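Long-range contacts in hypothetical protein PH1952 (Pyrococcus horikoshii, PDB 1ZJJ), which is uncharacterised but is probably a magnesium-dependent phosphatase of the haloacid dehalogenase superfamily: residues I5-G10 with V208-D213; V122-D127 with G168-A173; L39-T44 with T151-T156. All coordinates share one frame; numbering follows the deposited sequence.

In the fold
From the N terminus the chain first lays down strand 2-6, which is answered some 200 residues later by strand 204-209. Contact 1 closes this longest loop inside the six-stranded parallel sheet and carries the magnesium ion. Contacts 2 and 3 both fall within it. The chain leaves strand 36-40 at 39-44; after strand 86-89 has begun the four-stranded sheet, its neighbour 121-124 leads into 122-127. It leaves the next strand, 147-150, through the loop 151-156, which meets 39-44 and closes contact 3; helix 167-178 closes contact 2 at 168-173, so the two cross. Contact 3 ties the sheets together and touches both others: Leu39 pairs with Phe6, Thr151 with Val124. Contacts 1 and 2 do not touch.

Contact 1 (I5-G10 with V208-D213); sequences IFDMDG and VGDRLD. With MG (magnesium ion), chain D.
The carboxylates of Asp7 and Asp210 turn one oxygen each to a magnesium ion, their planes 22° apart. The Phe6 ring meets Val208 obliquely, CD2 3.8 Å from CB, the two side chains lying side by side and pointing the same way. At the edge of the Arg211 guanidinium, in its plane, sits one of the metal-bound waters. Magnesium is held by Asp7 OD2 at 2.2 Å, by Asp210 OD1 at 2.3 Å and by backbone Asp9 O at 2.3 Å, and three waters complete six oxygen ligands. Asp7 OD2 and Asp210 OD1 come within 3.0 Å of each other, two acceptors drawn together by the cation. The torsions bring them there: Asp7 CG is anti to the backbone N (chi1 164°), whereas Asp210 CG sits between N and the carbonyl carbon (chi1 68°). Parallel pairing of strands 2-6 and 204-209 brings the two strand ends side by side, with Val208 N donating to Ile5 O (2.8 Å) and Asp7 N to Val208 O (2.9 Å). The oxygens turned from the metal are also held: Asp7 OD1 by a salt bridge to Lys187, Asp210 OD2 by Val233 N and by a metal-bound water. Gly10 lies so close to Asp210 that a beta carbon there would strike OD2. The ion thus gathers two carboxylate oxygens and a backbone carbonyl from two strand ends, and one of its three water positions could be taken by a phosphate oxygen, consistent with the DxD motif of HAD phosphatases, in which the first aspartate attacks phosphorus.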
# COMPACT_ATOMS: atom_id res chain seq x y z
N ILE B 5 4.32 28.49 -13.19
CA ILE B 5 3.90 27.68 -12.06
C ILE B 5 5.15 27.01 -11.46
O ILE B 5 5.91 26.36 -12.18
CB ILE B 5 2.91 26.59 -12.52
CG1 ILE B 5 1.82 27.20 -13.40
CG2 ILE B 5 2.30 25.89 -11.30
CD1 ILE B 5 1.03 28.31 -12.73
N PHE B 6 5.35 27.17 -10.15
CA PHE B 6 6.51 26.57 -9.48
C PHE B 6 6.19 25.50 -8.46
O PHE B 6 5.32 25.69 -7.60
CB PHE B 6 7.34 27.61 -8.71
CG PHE B 6 7.88 28.73 -9.55
CD1 PHE B 6 7.09 29.83 -9.86
CD2 PHE B 6 9.21 28.71 -9.99
CE1 PHE B 6 7.61 30.90 -10.58
CE2 PHE B 6 9.73 29.78 -10.71
CZ PHE B 6 8.93 30.87 -11.01
N ASP B 7 6.91 24.39 -8.53
CA ASP B 7 6.78 23.35 -7.53
C ASP B 7 7.54 24.02 -6.38
O ASP B 7 8.27 24.97 -6.62
CB ASP B 7 7.50 22.08 -7.95
CG ASP B 7 7.71 21.13 -6.80
OD1 ASP B 7 6.71 20.59 -6.27
OD2 ASP B 7 8.87 20.93 -6.42
N MET B 8 7.39 23.52 -5.16
CA MET B 8 8.08 24.15 -4.04
C MET B 8 9.37 23.49 -3.54
O MET B 8 10.47 23.97 -3.83
CB MET B 8 7.09 24.35 -2.89
CG MET B 8 5.89 25.20 -3.31
SD MET B 8 4.64 25.49 -2.04
CE MET B 8 5.24 26.94 -1.32
N ASP B 9 9.25 22.39 -2.79
CA ASP B 9 10.43 21.72 -2.24
C ASP B 9 11.39 21.27 -3.35
O ASP B 9 11.00 20.58 -4.27
CB ASP B 9 10.02 20.51 -1.40
CG ASP B 9 11.15 20.03 -0.51
OD1 ASP B 9 11.07 18.88 -0.01
OD2 ASP B 9 12.10 20.81 -0.29
N GLY B 10 12.65 21.68 -3.25
CA GLY B 10 13.63 21.31 -4.26
C GLY B 10 13.67 22.32 -5.39
O GLY B 10 14.49 22.21 -6.30
N VAL B 208 7.76 24.71 -13.53
CA VAL B 208 9.13 24.59 -13.05
C VAL B 208 9.16 23.62 -11.87
O VAL B 208 8.53 23.86 -10.84
CB VAL B 208 9.68 25.95 -12.58
CG1 VAL B 208 11.09 25.78 -12.08
CG2 VAL B 208 9.61 26.97 -13.72
N GLY B 209 9.88 22.51 -12.03
CA GLY B 209 9.96 21.52 -10.96
C GLY B 209 11.27 20.77 -10.89
O GLY B 209 12.16 20.97 -11.72
N ASP B 210 11.39 19.90 -9.90
CA ASP B 210 12.61 19.11 -9.72
C ASP B 210 12.34 17.61 -9.83
O ASP B 210 13.28 16.81 -9.77
CB ASP B 210 13.26 19.39 -8.37
CG ASP B 210 12.41 18.90 -7.22
OD1 ASP B 210 11.24 19.31 -7.17
OD2 ASP B 210 12.91 18.10 -6.39
N ARG B 211 11.08 17.22 -9.98
CA ARG B 211 10.73 15.81 -10.12
C ARG B 211 10.20 15.49 -11.51
O ARG B 211 9.27 16.14 -12.00
CB ARG B 211 9.68 15.40 -9.08
CG ARG B 211 10.21 15.26 -7.65
CD ARG B 211 9.10 14.88 -6.66
NE ARG B 211 9.55 14.99 -5.28
CZ ARG B 211 10.05 13.99 -4.56
NH1 ARG B 211 10.17 12.78 -5.09
NH2 ARG B 211 10.46 14.21 -3.32
N LEU B 212 10.78 14.49 -12.14
CA LEU B 212 10.38 14.09 -13.48
C LEU B 212 9.01 13.42 -13.51
O LEU B 212 8.18 13.73 -14.36
CB LEU B 212 11.44 13.15 -14.07
CG LEU B 212 12.72 13.85 -14.54
CD1 LEU B 212 13.90 12.88 -14.51
CD2 LEU B 212 12.51 14.41 -15.95
N ASP B 213 8.79 12.50 -12.58
CA ASP B 213 7.53 11.76 -12.49
C ASP B 213 6.28 12.57 -12.16
O ASP B 213 5.18 12.14 -12.46
CB ASP B 213 7.68 10.64 -11.47
CG ASP B 213 8.02 11.16 -10.09
OD1 ASP B 213 7.08 11.53 -9.36
OD2 ASP B 213 9.22 11.21 -9.75
MG MG D . 9.70 19.15 -5.52
O HOH W 1 8.29 18.93 -4.05
O HOH W 2 11.35 16.91 -2.17
O HOH W 3 10.84 17.47 -4.79
O HOH W 4 8.48 17.96 -6.83

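Contact 2 (V122-D127 with G168-A173); sequences VVVGLD and GSIIAA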
# COMPACT_ATOMS: atom_id res chain seq x y z
N VAL B 122 -14.30 9.20 0.23
CA VAL B 122 -13.12 8.90 1.03
C VAL B 122 -11.96 9.66 0.40
O VAL B 122 -11.65 9.48 -0.78
CB VAL B 122 -12.80 7.39 1.04
CG1 VAL B 122 -11.51 7.16 1.82
CG2 VAL B 122 -13.95 6.62 1.67
N VAL B 123 -11.33 10.54 1.18
CA VAL B 123 -10.22 11.35 0.69
C VAL B 123 -8.94 10.91 1.41
O VAL B 123 -8.86 10.92 2.64
CB VAL B 123 -10.49 12.85 0.94
CG1 VAL B 123 -9.30 13.68 0.47
CG2 VAL B 123 -11.74 13.28 0.18
N VAL B 124 -7.93 10.54 0.62
CA VAL B 124 -6.68 10.04 1.17
C VAL B 124 -5.48 10.88 0.77
O VAL B 124 -5.20 11.05 -0.42
CB VAL B 124 -6.42 8.59 0.69
CG1 VAL B 124 -5.20 8.00 1.39
CG2 VAL B 124 -7.66 7.74 0.94
N GLY B 125 -4.78 11.41 1.77
CA GLY B 125 -3.58 12.19 1.53
C GLY B 125 -2.51 11.61 2.44
O GLY B 125 -2.71 10.55 3.03
N LEU B 126 -1.37 12.28 2.55
CA LEU B 126 -0.31 11.80 3.41
C LEU B 126 -0.76 11.87 4.87
O LEU B 126 -1.13 12.93 5.36
CB LEU B 126 0.96 12.65 3.23
CG LEU B 126 2.08 12.34 4.23
CD1 LEU B 126 2.60 10.93 4.00
CD2 LEU B 126 3.20 13.37 4.09
N ASP B 127 -0.73 10.74 5.56
CA ASP B 127 -1.13 10.69 6.97
C ASP B 127 0.01 10.12 7.80
O ASP B 127 0.22 8.91 7.85
CB ASP B 127 -2.37 9.82 7.14
CG ASP B 127 -2.87 9.79 8.58
OD1 ASP B 127 -2.22 10.41 9.45
OD2 ASP B 127 -3.91 9.16 8.83
N GLY B 168 1.07 8.33 -2.17
CA GLY B 168 0.90 7.27 -3.15
C GLY B 168 1.03 5.88 -2.53
O GLY B 168 0.41 4.92 -3.00
N SER B 169 1.84 5.80 -1.49
CA SER B 169 2.09 4.56 -0.76
C SER B 169 0.82 4.13 -0.05
O SER B 169 0.44 2.96 -0.07
CB SER B 169 3.21 4.79 0.27
OG SER B 169 3.29 3.72 1.20
N ILE B 170 0.16 5.10 0.58
CA ILE B 170 -1.07 4.83 1.31
C ILE B 170 -2.20 4.54 0.33
O ILE B 170 -2.98 3.60 0.52
CB ILE B 170 -1.44 6.04 2.20
CG1 ILE B 170 -0.28 6.34 3.14
CG2 ILE B 170 -2.72 5.75 2.99
CD1 ILE B 170 -0.46 7.56 4.02
N ILE B 171 -2.27 5.33 -0.73
CA ILE B 171 -3.29 5.16 -1.75
C ILE B 171 -3.16 3.78 -2.39
O ILE B 171 -4.16 3.13 -2.68
CB ILE B 171 -3.18 6.25 -2.85
CG1 ILE B 171 -3.61 7.60 -2.27
CG2 ILE B 171 -4.03 5.89 -4.06
CD1 ILE B 171 -3.20 8.79 -3.11
N ALA B 172 -1.93 3.32 -2.58
CA ALA B 172 -1.69 2.02 -3.18
C ALA B 172 -2.29 0.90 -2.34
O ALA B 172 -2.91 -0.02 -2.87
CB ALA B 172 -0.20 1.79 -3.37
N ALA B 173 -2.10 0.99 -1.02
CA ALA B 173 -2.65 -0.02 -0.11
C ALA B 173 -4.17 -0.10 -0.25
O ALA B 173 -4.74 -1.18 -0.30
CB ALA B 173 -2.27 0.31 1.32
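An apolar strand-to-helix contact joins the end of strand 121-124, with the loop that follows, to helix 167-178 in the part of the protein built on the four-stranded parallel sheet, consistent with the alpha/beta cap domain of this HAD family. Three branched side chains carry it. Val124 and Ile170 cross obliquely, and the methyl CG1 of Val124 lies 3.7 Å from CG2 of Ile170. The same Val124 methyl meets CG1 of Ile171 at 4.0 Å, the two side chains sliding past each other in opposite directions, so one valine branch is shared by two successive helix residues. Ile171 then carries on past the valine, its CD1 coming 4.0 Å from Val124 O. Ile170 uses both of its branches. While CG2 stays with the valine, the other arm runs extended (chi2 176°) and lays its CD1 on the backbone of the loop, 3.5 Å from Asp127 N and 3.9 Å from Gly125 O. The contact is therefore aliphatic carbon against aliphatic carbon at the strand end, and methyl against peptide in the loop. Asp127 sends its carboxylate elsewhere, OD1 to Asp129 N and OD2 into a salt bridge with Lys134. The helix lies between the sheet and the second subunit: Ala172 and Ala173 pack on Val176 and Ala173 of the neighbouring subunit, while Ser169 OG bonds to Ala173 O of that subunit. Phe148 of strand 147-150 touches both Val124 and Ile171, Ile89 of strand 86-89 adds to the cover over Val124, and helix 132-143 packs on Val122.

Contact 3 (L39-T44 with T151-T156); sequences LTNNST and TNPDAT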
# COMPACT_ATOMS: atom_id res chain seq x y z
N LEU B 39 2.76 25.39 -6.75
CA LEU B 39 1.92 24.20 -6.83
C LEU B 39 2.56 22.98 -6.18
O LEU B 39 3.46 22.38 -6.75
CB LEU B 39 1.62 23.91 -8.31
CG LEU B 39 0.61 22.81 -8.66
CD1 LEU B 39 -0.78 23.30 -8.30
CD2 LEU B 39 0.67 22.48 -10.16
N THR B 40 2.09 22.63 -4.98
CA THR B 40 2.62 21.47 -4.27
C THR B 40 1.63 20.31 -4.13
O THR B 40 0.44 20.52 -3.89
CB THR B 40 3.10 21.86 -2.85
OG1 THR B 40 3.61 20.70 -2.18
CG2 THR B 40 1.95 22.44 -2.03
N ASN B 41 2.14 19.08 -4.29
CA ASN B 41 1.36 17.86 -4.16
C ASN B 41 1.11 17.52 -2.69
O ASN B 41 0.32 16.66 -2.35
CB ASN B 41 2.13 16.73 -4.84
CG ASN B 41 1.58 16.50 -6.22
OD1 ASN B 41 0.70 17.21 -6.69
ND2 ASN B 41 2.13 15.47 -6.89
N ASN B 42 1.84 18.20 -1.81
CA ASN B 42 1.72 17.92 -0.38
C ASN B 42 0.38 18.44 0.15
O ASN B 42 0.01 19.58 -0.12
CB ASN B 42 2.88 18.58 0.38
CG ASN B 42 3.13 17.94 1.73
OD1 ASN B 42 2.22 17.87 2.57
ND2 ASN B 42 4.35 17.48 1.96
N SER B 43 -0.34 17.61 0.89
CA SER B 43 -1.64 18.02 1.41
C SER B 43 -1.72 18.14 2.93
O SER B 43 -2.80 18.36 3.48
CB SER B 43 -2.72 17.04 0.94
OG SER B 43 -2.54 15.77 1.54
N THR B 44 -0.58 18.00 3.60
CA THR B 44 -0.56 18.09 5.07
C THR B 44 -0.69 19.53 5.60
O THR B 44 -1.04 19.77 6.75
CB THR B 44 0.73 17.45 5.59
OG1 THR B 44 1.85 18.21 5.13
CG2 THR B 44 0.87 16.01 5.09
N THR B 151 -5.12 12.55 -2.83
CA THR B 151 -4.61 13.90 -3.07
C THR B 151 -3.47 13.96 -4.07
O THR B 151 -3.43 14.87 -4.90
CB THR B 151 -4.15 14.59 -1.76
OG1 THR B 151 -3.09 13.84 -1.15
CG2 THR B 151 -5.32 14.71 -0.78
N ASN B 152 -2.55 13.01 -4.01
CA ASN B 152 -1.41 13.00 -4.91
C ASN B 152 -0.81 11.60 -5.02
O ASN B 152 -0.97 10.78 -4.12
CB ASN B 152 -0.35 14.00 -4.45
CG ASN B 152 0.08 13.77 -3.03
OD1 ASN B 152 -0.72 13.91 -2.10
ND2 ASN B 152 1.34 13.40 -2.84
N PRO B 153 -0.11 11.32 -6.13
CA PRO B 153 0.52 10.02 -6.41
C PRO B 153 1.91 9.75 -5.84
O PRO B 153 2.34 8.60 -5.84
CB PRO B 153 0.52 9.99 -7.93
CG PRO B 153 0.87 11.42 -8.25
CD PRO B 153 -0.03 12.20 -7.31
N ASP B 154 2.60 10.77 -5.36
CA ASP B 154 3.95 10.60 -4.84
C ASP B 154 4.18 9.36 -3.99
O ASP B 154 3.61 9.21 -2.91
CB ASP B 154 4.38 11.84 -4.05
CG ASP B 154 4.25 13.11 -4.86
OD1 ASP B 154 5.29 13.69 -5.25
OD2 ASP B 154 3.10 13.54 -5.11
N ALA B 155 5.03 8.47 -4.49
CA ALA B 155 5.36 7.25 -3.78
C ALA B 155 6.09 7.56 -2.49
O ALA B 155 5.96 6.84 -1.51
CB ALA B 155 6.23 6.37 -4.66
N THR B 156 6.88 8.64 -2.51
CA THR B 156 7.69 9.05 -1.36
C THR B 156 7.92 10.55 -1.26
O THR B 156 7.61 11.30 -2.20
CB THR B 156 9.10 8.40 -1.43
OG1 THR B 156 9.80 8.95 -2.55
CG2 THR B 156 9.01 6.89 -1.61
O HOH W 5 -0.13 14.22 0.57
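The edge of the probable active site, where the core sheet meets the part of the chain built on the four-stranded sheet, is formed here by Asn41 and Ser43 against Thr151, Asn152 and Asp154. Asp154 OD2 accepts from Asn41 ND2 (2.8 Å) through its syn lone pair, the oxygen tilted out of the Asn41 amide plane and the amide and carboxylate planes 89° apart. Asn152 ND2 gives the same oxygen a straighter bond of 2.9 Å (167°), from above the carboxylate plane, so two amides grip OD2. The Asn152 side chain, its CG between the backbone N and the carbonyl carbon (chi1 55°), crosses that of Asn41 at a slant, its CB 3.6 Å from Asn41 CG. Its OD1 accepts from Thr151 OG1 at 2.6 Å and from a water at 2.8 Å that also bonds Ser43 OG, bridging the segments. An alanine in place of Asn152 would probably leave Asp154 OD2 with Asn41 alone of the two amides and the Thr151 hydroxyl and bridging water without their acceptor. Asn41 OD1 accepts from Lys187 N, and Lys187 NZ reaches the metal ligand Asp7. Beyond Asn41, an Asx turn bonds Thr44 N to Asn42 OD1 at 3.0 Å. Placed after strand 36-40, the Thr40-Asn41 pair is consistent with motif II of HAD hydrolases, and the segment facing it with their cap domain.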